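Local coordinates for protein lovastatin nonaketide synthase mokA (Monascus pilosus, PDB 6AD3) that builds the polyketide precursor of monacolin K (lovastatin) by iterative nine-step synthesis, represented here by its C-terminal condensation domain, at residues R87-A92 and H207-D212; T96-T101 and N297-H302; R120-R125 and S224-G229; W173-T178 and T187-D192. The protein carries 1 engineered substitution. All coordinates share one frame; numbering follows the deposited sequence.

Contact 1 of 4, residues R87-A92 and H207-D212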
loop_
_atom_site.group_PDB
_atom_site.type_symbol
_atom_site.label_atom_id
_atom_site.label_comp_id
_atom_site.label_asym_id
_atom_site.label_seq_id
_atom_site.Cartn_x
_atom_site.Cartn_y
_atom_site.Cartn_z
ATOM N N ARG A 87 -3.235 12.205 11.191
ATOM C CA ARG A 87 -2.095 12.838 11.860
ATOM C C ARG A 87 -0.939 13.006 10.908
ATOM O O ARG A 87 -0.251 14.025 10.955
ATOM C CB ARG A 87 -1.651 12.022 13.065
ATOM C CG ARG A 87 -2.692 11.915 14.158
ATOM C CD ARG A 87 -2.139 11.149 15.347
ATOM N NE ARG A 87 -3.196 10.601 16.190
ATOM C CZ ARG A 87 -3.790 11.251 17.186
ATOM N NH1 ARG A 87 -3.498 12.515 17.436
ATOM N NH2 ARG A 87 -4.727 10.649 17.896
ATOM N N LEU A 88 -0.708 12.018 10.025
ATOM C CA LEU A 88 0.343 12.164 9.004
ATOM C C LEU A 88 0.003 13.340 8.124
ATOM O O LEU A 88 0.884 14.106 7.737
ATOM C CB LEU A 88 0.512 10.885 8.151
ATOM C CG LEU A 88 1.012 9.609 8.817
ATOM C CD1 LEU A 88 0.885 8.388 7.888
ATOM C CD2 LEU A 88 2.447 9.777 9.277
ATOM N N GLN A 89 -1.256 13.433 7.707
ATOM C CA GLN A 89 -1.640 14.470 6.750
ATOM C C GLN A 89 -1.453 15.848 7.383
ATOM O O GLN A 89 -0.934 16.791 6.751
ATOM C CB GLN A 89 -3.099 14.283 6.329
ATOM C CG GLN A 89 -3.668 15.488 5.611
ATOM C CD GLN A 89 -5.058 15.247 5.031
ATOM O OE1 GLN A 89 -5.932 16.117 5.137
ATOM N NE2 GLN A 89 -5.187 14.179 4.227
ATOM N N LYS A 90 -1.852 15.958 8.632
ATOM C CA LYS A 90 -1.699 17.238 9.366
ATOM C C LYS A 90 -0.244 17.670 9.505
ATOM O O LYS A 90 0.051 18.848 9.518
ATOM C CB LYS A 90 -2.339 17.142 10.739
ATOM C CG LYS A 90 -3.843 17.229 10.681
ATOM C CD LYS A 90 -4.409 17.896 11.915
ATOM C CE LYS A 90 -3.964 17.200 13.186
ATOM N NZ LYS A 90 -3.174 18.136 14.029
ATOM N N ALA A 91 0.651 16.714 9.697
ATOM C CA ALA A 91 2.057 17.016 9.896
ATOM C C ALA A 91 2.784 17.405 8.595
ATOM O O ALA A 91 3.869 17.977 8.641
ATOM C CB ALA A 91 2.739 15.828 10.565
ATOM N N ALA A 92 2.214 17.031 7.443
ATOM C CA ALA A 92 2.807 17.320 6.155
ATOM C C ALA A 92 2.584 18.767 5.773
ATOM O O ALA A 92 1.503 19.330 6.044
ATOM C CB ALA A 92 2.198 16.413 5.092
ATOM N N HIS A 207 -8.538 9.733 -2.194
ATOM C CA HIS A 207 -7.979 10.169 -0.938
ATOM C C HIS A 207 -7.699 8.956 -0.083
ATOM O O HIS A 207 -8.423 7.956 -0.137
ATOM C CB HIS A 207 -8.918 11.135 -0.226
ATOM C CG HIS A 207 -8.308 11.776 0.980
ATOM N ND1 HIS A 207 -7.694 13.012 0.956
ATOM C CD2 HIS A 207 -8.234 11.345 2.252
ATOM C CE1 HIS A 207 -7.233 13.290 2.154
ATOM N NE2 HIS A 207 -7.524 12.285 2.954
ATOM N N ARG A 208 -6.641 9.053 0.728
ATOM C CA ARG A 208 -6.243 7.972 1.643
ATOM C C ARG A 208 -7.406 7.436 2.466
ATOM O O ARG A 208 -7.465 6.254 2.720
ATOM C CB ARG A 208 -5.151 8.479 2.562
ATOM C CG ARG A 208 -4.736 7.563 3.721
ATOM C CD ARG A 208 -3.888 6.409 3.282
ATOM N NE ARG A 208 -4.641 5.388 2.555
ATOM C CZ ARG A 208 -4.093 4.343 1.954
ATOM N NH1 ARG A 208 -2.791 4.180 1.958
ATOM N NH2 ARG A 208 -4.845 3.449 1.328
ATOM N N PHE A 209 -8.278 8.317 2.951
ATOM C CA PHE A 209 -9.244 7.915 3.918
ATOM C C PHE A 209 -10.326 6.947 3.369
ATOM O O PHE A 209 -11.076 6.359 4.173
ATOM C CB PHE A 209 -9.966 9.127 4.515
ATOM C CG PHE A 209 -9.117 10.023 5.380
ATOM C CD1 PHE A 209 -7.827 9.687 5.727
ATOM C CD2 PHE A 209 -9.617 11.264 5.788
ATOM C CE1 PHE A 209 -7.042 10.561 6.410
ATOM C CE2 PHE A 209 -8.818 12.139 6.482
ATOM C CZ PHE A 209 -7.552 11.763 6.844
ATOM N N VAL A 210 -10.480 6.853 2.048
ATOM C CA VAL A 210 -11.637 6.150 1.435
ATOM C C VAL A 210 -11.286 4.919 0.625
ATOM O O VAL A 210 -12.178 4.268 0.099
ATOM C CB VAL A 210 -12.547 7.073 0.601
ATOM C CG1 VAL A 210 -13.064 8.225 1.482
ATOM C CG2 VAL A 210 -11.795 7.635 -0.614
ATOM N N GLY A 211 -9.997 4.613 0.513
ATOM C CA GLY A 211 -9.589 3.494 -0.306
ATOM C C GLY A 211 -8.306 2.814 0.056
ATOM O O GLY A 211 -7.647 3.159 1.045
ATOM N N ASP A 212 -7.995 1.776 -0.740
ATOM C CA ASP A 212 -6.726 1.018 -0.660
ATOM C C ASP A 212 -6.744 -0.015 -1.779
ATOM O O ASP A 212 -7.630 0.013 -2.611
ATOM C CB ASP A 212 -6.488 0.348 0.747
ATOM C CG ASP A 212 -7.517 -0.737 1.121
ATOM O OD1 ASP A 212 -8.213 -1.313 0.257
ATOM O OD2 ASP A 212 -7.584 -1.069 2.334
#
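Q89, near the end of helix 80-91, reaches H207 at the start of H-R-F-V-G-D-G, the stretch that corresponds to the HHxxxDG motif of condensation domains. R208 occupies the place of the motif's second histidine. The whole contact buries about 101 Å², and its tight part is Q89 against H207. With its CG anti to the backbone N (chi1 166°) and the rest of its chain extended, Q89 carries its amide across to the edge of the imidazole. There Q89 NE2 lies near the ring plane, 3.0 Å from H207 CE1, an unusually short and therefore doubtful distance. The two planes stand 77° apart, so the amide meets the ring crosswise rather than stacking on it, and F209 CZ is a looser neighbour, 4.3 Å from Q89 NE2. On the outer side of the helix K90 is exposed to solvent, and R87 turns back to a salt bridge with E83. On the motif side all residues are buried. R208 pairs with E462, and D212 meets R357 and caps the following helix. R208 NH2 also closes the loop on G211 O at 2.8 Å. The imidazole turns its NE2 corner to a face of F209: H207 NE2 sits 3.5 Å above the phenyl plane, over its centre.

Contact 2 of 4, residues T96-T101 and N297-H302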
loop_
_atom_site.group_PDB
_atom_site.type_symbol
_atom_site.label_atom_id
_atom_site.label_comp_id
_atom_site.label_asym_id
_atom_site.label_seq_id
_atom_site.Cartn_x
_atom_site.Cartn_y
_atom_site.Cartn_z
ATOM N N THR A 96 -1.357 16.897 -0.655
ATOM C CA THR A 96 -1.485 16.408 -2.011
ATOM C C THR A 96 -0.580 15.187 -2.250
ATOM O O THR A 96 -0.913 14.304 -3.052
ATOM C CB THR A 96 -1.149 17.496 -3.043
ATOM O OG1 THR A 96 -1.916 18.690 -2.757
ATOM C CG2 THR A 96 -1.480 17.004 -4.442
ATOM N N ILE A 97 0.503 15.096 -1.488
ATOM C CA ILE A 97 1.460 13.971 -1.639
ATOM C C ILE A 97 0.828 12.653 -1.209
ATOM O O ILE A 97 1.390 11.593 -1.457
ATOM C CB ILE A 97 2.787 14.202 -0.830
ATOM C CG1 ILE A 97 2.515 14.238 0.656
ATOM C CG2 ILE A 97 3.502 15.473 -1.256
ATOM C CD1 ILE A 97 3.773 14.176 1.485
ATOM N N PHE A 98 -0.327 12.704 -0.540
ATOM C CA PHE A 98 -1.003 11.483 -0.054
ATOM C C PHE A 98 -2.182 11.097 -0.945
ATOM O O PHE A 98 -2.933 10.167 -0.644
ATOM C CB PHE A 98 -1.486 11.658 1.381
ATOM C CG PHE A 98 -0.397 11.923 2.365
ATOM C CD1 PHE A 98 0.697 11.098 2.461
ATOM C CD2 PHE A 98 -0.436 13.063 3.156
ATOM C CE1 PHE A 98 1.756 11.401 3.310
ATOM C CE2 PHE A 98 0.614 13.374 4.002
ATOM C CZ PHE A 98 1.666 12.489 4.153
ATOM N N ASN A 99 -2.261 11.706 -2.114
ATOM C CA ASN A 99 -3.175 11.229 -3.124
ATOM C C ASN A 99 -2.766 9.827 -3.607
ATOM O O ASN A 99 -1.588 9.454 -3.565
ATOM C CB ASN A 99 -3.180 12.155 -4.346
ATOM C CG ASN A 99 -3.860 13.509 -4.083
ATOM O OD1 ASN A 99 -4.415 13.788 -3.013
ATOM N ND2 ASN A 99 -3.820 14.367 -5.113
ATOM N N ASN A 100 -3.759 9.069 -4.076
ATOM C CA ASN A 100 -3.520 7.761 -4.691
ATOM C C ASN A 100 -4.238 7.691 -6.016
ATOM O O ASN A 100 -5.425 8.079 -6.125
ATOM C CB ASN A 100 -4.049 6.649 -3.789
ATOM C CG ASN A 100 -3.508 6.715 -2.395
ATOM O OD1 ASN A 100 -2.431 6.177 -2.117
ATOM N ND2 ASN A 100 -4.198 7.438 -1.515
ATOM N N THR A 101 -3.544 7.235 -7.049
ATOM C CA THR A 101 -4.070 7.288 -8.400
ATOM C C THR A 101 -3.658 6.061 -9.213
ATOM O O THR A 101 -2.475 5.813 -9.401
ATOM C CB THR A 101 -3.600 8.573 -9.125
ATOM O OG1 THR A 101 -3.677 9.708 -8.251
ATOM C CG2 THR A 101 -4.438 8.844 -10.380
ATOM N N ASN A 297 12.854 16.418 1.915
ATOM C CA ASN A 297 12.292 16.369 0.571
ATOM C C ASN A 297 10.796 15.990 0.559
ATOM O O ASN A 297 10.304 15.542 -0.453
ATOM C CB ASN A 297 13.050 15.326 -0.278
ATOM C CG ASN A 297 14.115 15.939 -1.177
ATOM O OD1 ASN A 297 15.256 16.172 -0.751
ATOM N ND2 ASN A 297 13.783 16.094 -2.457
ATOM N N SER A 298 10.083 16.212 1.663
ATOM C CA SER A 298 8.661 15.864 1.742
ATOM C C SER A 298 8.425 14.421 1.239
ATOM O O SER A 298 7.372 14.124 0.691
ATOM C CB SER A 298 7.809 16.876 0.983
ATOM O OG SER A 298 7.902 18.136 1.636
ATOM N N TRP A 299 9.344 13.531 1.622
ATOM C CA TRP A 299 9.225 12.084 1.376
ATOM C C TRP A 299 9.111 11.790 -0.111
ATOM O O TRP A 299 8.713 10.682 -0.495
ATOM C CB TRP A 299 8.008 11.512 2.090
ATOM C CG TRP A 299 8.049 11.577 3.539
ATOM C CD1 TRP A 299 9.124 11.872 4.333
ATOM C CD2 TRP A 299 6.966 11.310 4.414
ATOM N NE1 TRP A 299 8.730 11.939 5.646
ATOM C CE2 TRP A 299 7.392 11.609 5.708
ATOM C CE3 TRP A 299 5.637 10.886 4.212
ATOM C CZ2 TRP A 299 6.568 11.450 6.810
ATOM C CZ3 TRP A 299 4.820 10.747 5.291
ATOM C CH2 TRP A 299 5.277 11.051 6.581
ATOM N N LYS A 300 9.710 12.640 -0.940
ATOM C CA LYS A 300 9.797 12.329 -2.348
ATOM C C LYS A 300 10.619 11.070 -2.572
ATOM O O LYS A 300 11.632 10.866 -1.889
ATOM C CB LYS A 300 10.431 13.497 -3.132
ATOM C CG LYS A 300 10.546 13.194 -4.616
ATOM C CD LYS A 300 10.999 14.404 -5.399
ATOM C CE LYS A 300 12.496 14.625 -5.265
ATOM N NZ LYS A 300 13.209 14.497 -6.571
ATOM N N GLN A 301 10.148 10.197 -3.471
ATOM C CA GLN A 301 10.801 8.912 -3.742
ATOM C C GLN A 301 11.241 8.785 -5.186
ATOM O O GLN A 301 10.616 9.365 -6.098
ATOM C CB GLN A 301 9.880 7.710 -3.385
ATOM C CG GLN A 301 9.568 7.611 -1.893
ATOM C CD GLN A 301 8.352 6.741 -1.562
ATOM O OE1 GLN A 301 8.476 5.663 -0.898
ATOM N NE2 GLN A 301 7.228 7.094 -2.135
ATOM N N HIS A 302 12.418 8.202 -5.374
ATOM C CA HIS A 302 12.838 7.727 -6.693
ATOM C C HIS A 302 12.406 6.280 -6.835
ATOM O O HIS A 302 12.405 5.552 -5.857
ATOM C CB HIS A 302 14.344 7.805 -6.846
ATOM C CG HIS A 302 14.916 9.165 -6.578
ATOM N ND1 HIS A 302 14.497 10.289 -7.255
ATOM C CD2 HIS A 302 15.976 9.547 -5.832
ATOM C CE1 HIS A 302 15.239 11.317 -6.894
ATOM N NE2 HIS A 302 16.138 10.897 -6.018
#
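I97 and S298 are the backbone's nearest approach, with CA atoms 8.2 Å apart; the first lies in a short 3-10 turn and the second in a type I' turn from N297 to K300, closed by K300 N to N297 O at 3.0 Å. S298 and W299 both have positive phi (49° and 59°), as the two central residues of that turn require. No hydrogen bond crosses between the segments, and two residues on each side account for the 138 Å² buried. I97 holds CG1 between its backbone N and carbonyl carbon (chi1 65°), and from there the end of this longer branch reaches the backbone: CD1 lies 3.7 Å from S298 O, a carbonyl that also accepts a hydrogen bond from R463 NH1. Next to it, the phenyl ring of F98 meets the six-membered part of the W299 indole. The nearest atoms are F98 CE1 and W299 CZ3 at 3.7 Å, and CZ3 sits at the phenyl edge, near its plane. One phenyl face is occupied by I97 CG1, 3.8 Å above the F98 plane and over the ring centre, while the tryptophan comes to the edge. W299 also packs on A422 and Q487. The segment 96-101 leads into strand 100-107 of the five-stranded sheet, and 297-302 into strand 301-307 of the six-stranded sheet. The contact thus links the two chloramphenicol-acetyltransferase-like halves whose pairing characterises the condensation-domain fold.

Contact 3 of 4, residues R120-R125 and S224-G229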
loop_
_atom_site.group_PDB
_atom_site.type_symbol
_atom_site.label_atom_id
_atom_site.label_comp_id
_atom_site.label_asym_id
_atom_site.label_seq_id
_atom_site.Cartn_x
_atom_site.Cartn_y
_atom_site.Cartn_z
ATOM N N ARG A 120 -21.865 5.091 -10.943
ATOM C CA ARG A 120 -22.757 5.826 -10.047
ATOM C C ARG A 120 -23.418 4.924 -8.987
ATOM O O ARG A 120 -23.609 5.329 -7.841
ATOM C CB ARG A 120 -23.811 6.641 -10.849
ATOM C CG ARG A 120 -23.217 7.884 -11.487
ATOM C CD ARG A 120 -24.298 8.819 -12.051
ATOM N NE ARG A 120 -25.314 8.121 -12.833
ATOM C CZ ARG A 120 -25.248 7.911 -14.146
ATOM N NH1 ARG A 120 -24.271 8.444 -14.864
ATOM N NH2 ARG A 120 -26.220 7.250 -14.755
ATOM N N ALA A 121 -23.710 3.684 -9.364
ATOM C CA ALA A 121 -24.336 2.728 -8.464
ATOM C C ALA A 121 -23.360 2.242 -7.415
ATOM O O ALA A 121 -23.744 2.099 -6.252
ATOM C CB ALA A 121 -24.921 1.552 -9.241
ATOM N N VAL A 122 -22.076 2.156 -7.780
ATOM C CA VAL A 122 -21.021 1.826 -6.814
ATOM C C VAL A 122 -20.896 2.945 -5.797
ATOM O O VAL A 122 -20.876 2.680 -4.576
ATOM C CB VAL A 122 -19.649 1.585 -7.491
ATOM C CG1 VAL A 122 -18.564 1.409 -6.463
ATOM C CG2 VAL A 122 -19.694 0.380 -8.417
ATOM N N LEU A 123 -20.936 4.195 -6.274
ATOM C CA LEU A 123 -20.900 5.346 -5.376
ATOM C C LEU A 123 -22.073 5.357 -4.379
ATOM O O LEU A 123 -21.907 5.690 -3.217
ATOM C CB LEU A 123 -20.852 6.638 -6.176
ATOM C CG LEU A 123 -19.591 6.957 -6.967
ATOM C CD1 LEU A 123 -19.745 8.307 -7.658
ATOM C CD2 LEU A 123 -18.325 6.975 -6.116
ATOM N N ARG A 124 -23.276 5.071 -4.870
ATOM C CA ARG A 124 -24.461 5.003 -4.039
ATOM C C ARG A 124 -24.448 3.851 -3.032
ATOM O O ARG A 124 -24.914 4.020 -1.884
ATOM C CB ARG A 124 -25.690 4.860 -4.923
ATOM C CG ARG A 124 -26.965 4.586 -4.192
ATOM C CD ARG A 124 -28.155 4.892 -5.109
ATOM N NE ARG A 124 -27.956 4.346 -6.461
ATOM C CZ ARG A 124 -27.604 5.056 -7.545
ATOM N NH1 ARG A 124 -27.431 6.381 -7.489
ATOM N NH2 ARG A 124 -27.428 4.429 -8.696
ATOM N N ARG A 125 -23.930 2.690 -3.440
ATOM C CA ARG A 125 -23.944 1.495 -2.582
ATOM C C ARG A 125 -23.191 1.662 -1.296
ATOM O O ARG A 125 -23.547 1.037 -0.269
ATOM C CB ARG A 125 -23.363 0.267 -3.343
ATOM C CG ARG A 125 -24.434 -0.524 -4.080
ATOM C CD ARG A 125 -23.820 -1.477 -5.093
ATOM N NE ARG A 125 -22.942 -2.443 -4.443
ATOM C CZ ARG A 125 -23.370 -3.484 -3.737
ATOM N NH1 ARG A 125 -24.687 -3.774 -3.670
ATOM N NH2 ARG A 125 -22.497 -4.314 -3.252
ATOM N N SER A 224 -17.703 -3.837 -13.221
ATOM C CA SER A 224 -17.757 -4.827 -14.287
ATOM C C SER A 224 -19.058 -5.616 -14.220
ATOM O O SER A 224 -19.732 -5.827 -15.257
ATOM C CB SER A 224 -16.578 -5.796 -14.167
ATOM O OG SER A 224 -16.634 -6.816 -15.178
ATOM N N GLN A 225 -19.351 -6.146 -13.037
ATOM C CA GLN A 225 -20.558 -6.957 -12.877
ATOM C C GLN A 225 -21.790 -6.127 -13.187
ATOM O O GLN A 225 -22.686 -6.579 -13.896
ATOM C CB GLN A 225 -20.647 -7.513 -11.470
ATOM C CG GLN A 225 -19.709 -8.653 -11.217
ATOM C CD GLN A 225 -19.836 -9.160 -9.839
ATOM O OE1 GLN A 225 -20.565 -10.131 -9.585
ATOM N NE2 GLN A 225 -19.211 -8.463 -8.913
ATOM N N LEU A 226 -21.843 -4.895 -12.667
ATOM C CA LEU A 226 -23.021 -4.044 -12.887
ATOM C C LEU A 226 -23.181 -3.701 -14.355
ATOM O O LEU A 226 -24.258 -3.854 -14.928
ATOM C CB LEU A 226 -22.935 -2.766 -12.089
ATOM C CG LEU A 226 -23.223 -2.912 -10.598
ATOM C CD1 LEU A 226 -22.694 -1.737 -9.830
ATOM C CD2 LEU A 226 -24.701 -3.127 -10.304
ATOM N N TYR A 227 -22.072 -3.367 -14.996
ATOM C CA TYR A 227 -22.077 -3.118 -16.428
ATOM C C TYR A 227 -22.626 -4.329 -17.183
ATOM O O TYR A 227 -23.371 -4.182 -18.156
ATOM C CB TYR A 227 -20.668 -2.793 -16.899
ATOM C CG TYR A 227 -20.544 -2.465 -18.376
ATOM C CD1 TYR A 227 -20.444 -3.462 -19.328
ATOM C CD2 TYR A 227 -20.449 -1.160 -18.794
ATOM C CE1 TYR A 227 -20.295 -3.152 -20.685
ATOM C CE2 TYR A 227 -20.308 -0.833 -20.123
ATOM C CZ TYR A 227 -20.191 -1.826 -21.068
ATOM O OH TYR A 227 -20.050 -1.482 -22.412
ATOM N N GLY A 228 -22.234 -5.511 -16.756
ATOM C CA GLY A 228 -22.693 -6.749 -17.387
ATOM C C GLY A 228 -24.067 -7.212 -16.945
ATOM O O GLY A 228 -24.446 -8.314 -17.233
ATOM N N GLY A 229 -24.791 -6.370 -16.224
ATOM C CA GLY A 229 -26.175 -6.653 -15.839
ATOM C C GLY A 229 -26.358 -7.598 -14.641
ATOM O O GLY A 229 -27.437 -8.122 -14.441
#
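Helix-helix packing at the rim of the N-terminal half of the domain rests here on L226, which reaches from helix 213-227 to A121 and V122 of helix 112-125. A single methyl does the touching: L226 CD1 lies 4.0 Å from A121 CB and 3.9 Å from V122 CG2, so its tip settles against two consecutive residues of the facing helix. The leucine's CG stands anti to its own carbonyl carbon (chi1 -76°), and chi2 of 162° carries CD1 outward, away from CA. The closest CA atoms, those of A121 and L226, are 8.2 Å apart, and the small alanine side chain suits that approach. In the chloramphenicol-acetyltransferase-like fold of this half, helix 112-125 lies against the five-stranded sheet: L123 packs on L188 and L190 of strand 188-195 and on V157. L226 thus meets a different side of the helix from the one laid on the strands. R125 flanks the apolar patch, its NE in a salt bridge with E222 and its NH1 donating to D233 O. Y227 makes a cation-pi contact with R114. Just past the leucine the helix ends in a Schellman motif. G229, with a phi of 80°, is the C-prime residue, V230 N bonds to Q225 O, and G229 N bonds to L226 O at 2.9 Å.

Contact 4 of 4, residues W173-T178 and T187-D192. Engineered in segment 173-178: W173 (natural residue Arg).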
loop_
_atom_site.group_PDB
_atom_site.type_symbol
_atom_site.label_atom_id
_atom_site.label_comp_id
_atom_site.label_asym_id
_atom_site.label_seq_id
_atom_site.Cartn_x
_atom_site.Cartn_y
_atom_site.Cartn_z
ATOM N N TRP A 173 -1.823 12.365 -14.888
ATOM C CA TRP A 173 -0.910 13.120 -14.037
ATOM C C TRP A 173 -1.545 14.381 -13.431
ATOM O O TRP A 173 -1.176 14.797 -12.323
ATOM C CB TRP A 173 0.399 13.431 -14.785
ATOM C CG TRP A 173 1.217 12.207 -15.061
ATOM C CD1 TRP A 173 1.331 11.544 -16.249
ATOM C CD2 TRP A 173 1.858 11.375 -14.084
ATOM N NE1 TRP A 173 2.153 10.444 -16.096
ATOM C CE2 TRP A 173 2.413 10.277 -14.763
ATOM C CE3 TRP A 173 2.061 11.487 -12.703
ATOM C CZ2 TRP A 173 3.100 9.258 -14.095
ATOM C CZ3 TRP A 173 2.748 10.496 -12.041
ATOM C CH2 TRP A 173 3.237 9.381 -12.726
ATOM N N GLN A 174 -2.591 14.921 -14.069
ATOM C CA GLN A 174 -3.401 15.960 -13.418
ATOM C C GLN A 174 -4.190 15.410 -12.205
ATOM O O GLN A 174 -4.229 16.036 -11.131
ATOM C CB GLN A 174 -4.388 16.606 -14.425
ATOM C CG GLN A 174 -3.722 17.513 -15.450
ATOM C CD GLN A 174 -4.586 17.746 -16.712
ATOM O OE1 GLN A 174 -4.069 18.162 -17.756
ATOM N NE2 GLN A 174 -5.884 17.456 -16.623
ATOM N N LEU A 175 -4.685 14.175 -12.329
ATOM C CA LEU A 175 -5.424 13.533 -11.231
ATOM C C LEU A 175 -4.496 13.199 -10.053
ATOM O O LEU A 175 -4.882 13.348 -8.903
ATOM C CB LEU A 175 -6.150 12.282 -11.718
ATOM C CG LEU A 175 -7.328 12.486 -12.669
ATOM C CD1 LEU A 175 -7.814 11.148 -13.211
ATOM C CD2 LEU A 175 -8.489 13.219 -12.005
ATOM N N VAL A 176 -3.224 12.982 -10.347
ATOM C CA VAL A 176 -2.229 12.774 -9.322
ATOM C C VAL A 176 -2.079 14.007 -8.441
ATOM O O VAL A 176 -1.831 13.891 -7.233
ATOM C CB VAL A 176 -0.866 12.308 -9.935
ATOM C CG1 VAL A 176 0.263 12.372 -8.925
ATOM C CG2 VAL A 176 -1.014 10.903 -10.466
ATOM N N GLN A 177 -2.325 15.174 -9.025
ATOM C CA GLN A 177 -2.213 16.463 -8.315
ATOM C C GLN A 177 -3.564 17.012 -7.876
ATOM O O GLN A 177 -3.679 18.182 -7.471
ATOM C CB GLN A 177 -1.543 17.519 -9.211
ATOM C CG GLN A 177 -0.146 17.196 -9.644
ATOM C CD GLN A 177 0.786 16.904 -8.488
ATOM O OE1 GLN A 177 0.753 17.573 -7.457
ATOM N NE2 GLN A 177 1.659 15.953 -8.680
ATOM N N THR A 178 -4.583 16.179 -7.852
ATOM C CA THR A 178 -5.913 16.693 -7.573
ATOM C C THR A 178 -6.043 17.145 -6.099
ATOM O O THR A 178 -5.316 16.682 -5.216
ATOM C CB THR A 178 -6.999 15.661 -7.946
ATOM O OG1 THR A 178 -8.261 16.351 -8.157
ATOM C CG2 THR A 178 -7.136 14.690 -6.861
ATOM N N THR A 187 -13.770 12.939 -2.483
ATOM C CA THR A 187 -12.800 11.975 -2.002
ATOM C C THR A 187 -12.316 10.985 -3.060
ATOM O O THR A 187 -11.377 10.225 -2.799
ATOM C CB THR A 187 -13.367 11.148 -0.836
ATOM O OG1 THR A 187 -14.514 10.403 -1.305
ATOM C CG2 THR A 187 -13.774 12.060 0.306
ATOM N N LEU A 188 -12.930 10.991 -4.251
ATOM C CA LEU A 188 -12.654 9.972 -5.281
ATOM C C LEU A 188 -12.661 10.645 -6.655
ATOM O O LEU A 188 -13.368 11.675 -6.869
ATOM C CB LEU A 188 -13.782 8.956 -5.290
ATOM C CG LEU A 188 -13.829 7.722 -4.441
ATOM C CD1 LEU A 188 -14.915 6.795 -5.041
ATOM C CD2 LEU A 188 -12.491 6.985 -4.398
ATOM N N ARG A 189 -11.887 10.104 -7.580
ATOM C CA ARG A 189 -12.094 10.392 -9.000
ATOM C C ARG A 189 -12.263 9.092 -9.740
ATOM O O ARG A 189 -11.570 8.126 -9.454
ATOM C CB ARG A 189 -10.904 11.167 -9.596
ATOM C CG ARG A 189 -10.443 12.350 -8.752
ATOM C CD ARG A 189 -11.154 13.610 -9.143
ATOM N NE ARG A 189 -10.753 14.741 -8.295
ATOM C CZ ARG A 189 -11.455 15.178 -7.267
ATOM N NH1 ARG A 189 -12.409 14.410 -6.764
ATOM N NH2 ARG A 189 -11.052 16.268 -6.597
ATOM N N LEU A 190 -13.314 9.017 -10.551
ATOM C CA LEU A 190 -13.549 7.849 -11.399
ATOM C C LEU A 190 -13.700 8.316 -12.831
ATOM O O LEU A 190 -14.669 9.000 -13.126
ATOM C CB LEU A 190 -14.821 7.129 -10.981
ATOM C CG LEU A 190 -14.859 6.609 -9.546
ATOM C CD1 LEU A 190 -16.258 6.223 -9.121
ATOM C CD2 LEU A 190 -13.914 5.442 -9.365
ATOM N N VAL A 191 -12.658 8.092 -13.641
ATOM C CA VAL A 191 -12.530 8.737 -14.949
ATOM C C VAL A 191 -12.167 7.722 -16.009
ATOM O O VAL A 191 -11.174 6.974 -15.864
ATOM C CB VAL A 191 -11.484 9.857 -14.932
ATOM C CG1 VAL A 191 -11.406 10.513 -16.320
ATOM C CG2 VAL A 191 -11.800 10.852 -13.849
ATOM N N ASP A 192 -12.948 7.710 -17.099
ATOM C CA ASP A 192 -12.668 6.880 -18.271
ATOM C C ASP A 192 -12.188 7.786 -19.367
ATOM O O ASP A 192 -13.004 8.558 -19.931
ATOM C CB ASP A 192 -13.960 6.149 -18.720
ATOM C CG ASP A 192 -13.805 5.416 -20.070
ATOM O OD1 ASP A 192 -12.661 5.212 -20.527
ATOM O OD2 ASP A 192 -14.861 5.092 -20.684
#
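T178 places OG1 anti to its backbone N (chi1 -158°), and R189 bends at chi2 (-91°), so that hydroxyl and guanidinium approach from opposite directions. The arginine takes hold of the hydroxyl side-on with two nitrogens. R189 NE donates to T178 OG1 at 3.0 Å, with an N-H...O angle of 157°. R189 NH2 donates to the same T178 OG1 at 3.2 Å along a more bent path. The oxygen lies at the guanidinium edge, slightly tilted from its plane. The third nitrogen is held too, which should limit rotation of the group: R189 NH1 bonds to L188 O at 2.9 Å and forms a salt bridge with D186. Beside this polar grip, further along the strand, the contact is apolar. L175 spreads its two methyls, CD2 lying 3.9 Å from R189 CG on the aliphatic stem and CD1 4.0 Å from V191 CG2. R189 and V191 thus present the same side of the strand to the helix, while the alternate residues L188 and L190 turn the other way, onto L123 of helix 112-125. The contact belongs to a beta-alpha-beta unit in which helix 165-176 connects the parallel neighbours 157-161 and 188-195, with L175 also packing on V203 of the adjacent strand 199-206.

In the fold
Contacts 1, 2 and 4 form a continuous group round the segment H207-D212, part of the stretch corresponding to HHxxxDG, the active-site motif of condensation domains. Contacts 1 and 2, with centres 11 Å apart, meet where A92 CB approaches F98 CE2 at 3.6 Å. Contact 4 joins contact 1 through the probable hydrogen bond H207 N to T187 O (2.9 Å), so the strand R189 belongs to leads directly beside the motif. It joins contact 2 through N99 ND2, which probably bonds to T178 O (2.8 Å) and V176 O at the end of the helix. Contact 3 is far from the motif: its centre is 26 Å from that of contact 1, and it touches contact 4 through L123 CD2 and L188 CD1 (3.6 Å).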